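Local coordinates for protein Alpha/beta hydrolase (PDB 6KSU) that probably cyclises peptides made by non-ribosomal peptide synthetases, joining residues of opposite chirality in macrolactam formation through a penicillin-binding-protein-like domain, at residues S190-D193 / W194-M198. Numbering follows the deposited sequence.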
loop_
_atom_site.group_PDB
_atom_site.type_symbol
_atom_site.label_atom_id
_atom_site.label_comp_id
_atom_site.label_asym_id
_atom_site.label_seq_id
_atom_site.Cartn_x
_atom_site.Cartn_y
_atom_site.Cartn_z
ATOM N N SER A 190 -23.036 5.898 -1.935
ATOM C CA SER A 190 -23.394 7.295 -2.113
ATOM C C SER A 190 -23.966 7.422 -3.520
ATOM O O SER A 190 -24.140 6.438 -4.239
ATOM C CB SER A 190 -22.182 8.192 -1.906
ATOM O OG SER A 190 -21.265 8.069 -2.989
ATOM N N GLY A 191 -24.251 8.634 -3.950
ATOM C CA GLY A 191 -24.544 8.789 -5.357
ATOM C C GLY A 191 -23.472 9.622 -6.017
ATOM O O GLY A 191 -23.699 10.203 -7.080
ATOM N N MET A 192 -22.297 9.702 -5.399
ATOM C CA MET A 192 -21.220 10.523 -5.930
ATOM C C MET A 192 -20.043 9.675 -6.387
ATOM O O MET A 192 -19.764 8.607 -5.833
ATOM C CB MET A 192 -20.714 11.537 -4.901
ATOM C CG MET A 192 -21.761 12.134 -4.031
ATOM S SD MET A 192 -20.936 12.829 -2.602
ATOM C CE MET A 192 -21.210 11.543 -1.404
ATOM N N ASP A 193 -19.330 10.190 -7.387
ATOM C CA ASP A 193 -18.091 9.566 -7.822
ATOM C C ASP A 193 -17.061 9.563 -6.687
ATOM O O ASP A 193 -17.178 10.301 -5.696
ATOM C CB ASP A 193 -17.545 10.287 -9.047
ATOM C CG ASP A 193 -17.064 11.696 -8.730
ATOM O OD1 ASP A 193 -15.941 11.833 -8.195
ATOM O OD2 ASP A 193 -17.799 12.669 -9.018
ATOM N N TRP A 194 -16.037 8.716 -6.843
ATOM C CA TRP A 194 -15.059 8.535 -5.770
ATOM C C TRP A 194 -14.378 9.848 -5.386
ATOM O O TRP A 194 -14.181 10.116 -4.198
ATOM C CB TRP A 194 -14.001 7.491 -6.166
ATOM C CG TRP A 194 -12.863 7.438 -5.188
ATOM C CD1 TRP A 194 -12.822 6.733 -4.024
ATOM C CD2 TRP A 194 -11.601 8.136 -5.280
ATOM N NE1 TRP A 194 -11.607 6.933 -3.383
ATOM C CE2 TRP A 194 -10.845 7.788 -4.136
ATOM C CE3 TRP A 194 -11.036 9.000 -6.230
ATOM C CZ2 TRP A 194 -9.573 8.291 -3.901
ATOM C CZ3 TRP A 194 -9.773 9.505 -5.998
ATOM C CH2 TRP A 194 -9.043 9.139 -4.846
ATOM N N TRP A 195 -13.995 10.668 -6.371
ATOM C CA TRP A 195 -13.369 11.960 -6.067
ATOM C C TRP A 195 -14.285 12.836 -5.216
ATOM O O TRP A 195 -13.885 13.331 -4.151
ATOM C CB TRP A 195 -13.012 12.705 -7.355
ATOM C CG TRP A 195 -11.883 12.138 -8.156
ATOM C CD1 TRP A 195 -10.600 12.599 -8.199
ATOM C CD2 TRP A 195 -11.944 11.036 -9.076
ATOM N NE1 TRP A 195 -9.853 11.840 -9.068
ATOM C CE2 TRP A 195 -10.651 10.874 -9.619
ATOM C CE3 TRP A 195 -12.958 10.163 -9.481
ATOM C CZ2 TRP A 195 -10.351 9.890 -10.556
ATOM C CZ3 TRP A 195 -12.656 9.174 -10.411
ATOM C CH2 TRP A 195 -11.360 9.045 -10.934
ATOM N N THR A 196 -15.519 13.052 -5.685
ATOM C CA THR A 196 -16.437 13.931 -4.975
ATOM C C THR A 196 -16.680 13.424 -3.561
ATOM O O THR A 196 -16.663 14.201 -2.602
ATOM C CB THR A 196 -17.753 14.048 -5.746
ATOM O OG1 THR A 196 -17.487 14.536 -7.066
ATOM C CG2 THR A 196 -18.722 14.985 -5.045
ATOM N N ALA A 197 -16.876 12.117 -3.411
ATOM C CA ALA A 197 -17.152 11.551 -2.098
ATOM C C ALA A 197 -15.924 11.623 -1.198
ATOM O O ALA A 197 -16.038 11.973 -0.015
ATOM C CB ALA A 197 -17.630 10.106 -2.255
ATOM N N MET A 198 -14.740 11.288 -1.736
ATOM C CA MET A 198 -13.511 11.434 -0.962
ATOM C C MET A 198 -13.352 12.868 -0.456
ATOM O O MET A 198 -13.056 13.104 0.724
ATOM C CB MET A 198 -12.312 11.015 -1.826
ATOM C CG MET A 198 -10.958 11.128 -1.174
ATOM S SD MET A 198 -10.783 10.184 0.359
ATOM C CE MET A 198 -10.586 8.501 -0.214
#
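Asp193 and Thr196 meet at the first turn of helix 194-206 in a worked example of N-capping, the aspartate occupying the N-cap position. Its OD1 accepts the backbone N of Thr196 at 2.8 Å, a nearly straight bond that reaches the oxygen from above the carboxylate plane. The other branch, OD2, takes the hydroxyl OG1 of the same threonine at 2.7 Å on its syn side, again tilted out of the plane. With CG set between its own backbone N and carbonyl carbon (chi1 68°), the carboxylate folds back over the turn, and the two bonds to one residue restrict its rotation. Its charge also lies where the helix dipole would be expected to favour it. The backbone O of the same residue, Asp193, accepts the N of Ala197 at 2.9 Å, the first i to i+4 bond of the helix.

Met192 supplies an apolar flank. Met192 SD passes Thr196 CG2 at 3.9 Å, and a bend at chi3 (-100°) then brings Met192 CE to 4.0 Å from Ala197 CB. Just upstream, Ser190 OG accepts Met192 N in an ST turn and is also hydrogen-bonded to Ile186 O.

Within the beta-lactamase-like domain, the loop 190-193 links helix 176-189 to helix 194-206, whose first turn is capped by Asp193. Met198 packs against helix 85-98, where Thr89 OG1 is hydrogen-bonded to Trp194 NE1, while both tryptophans touch helix 252-255.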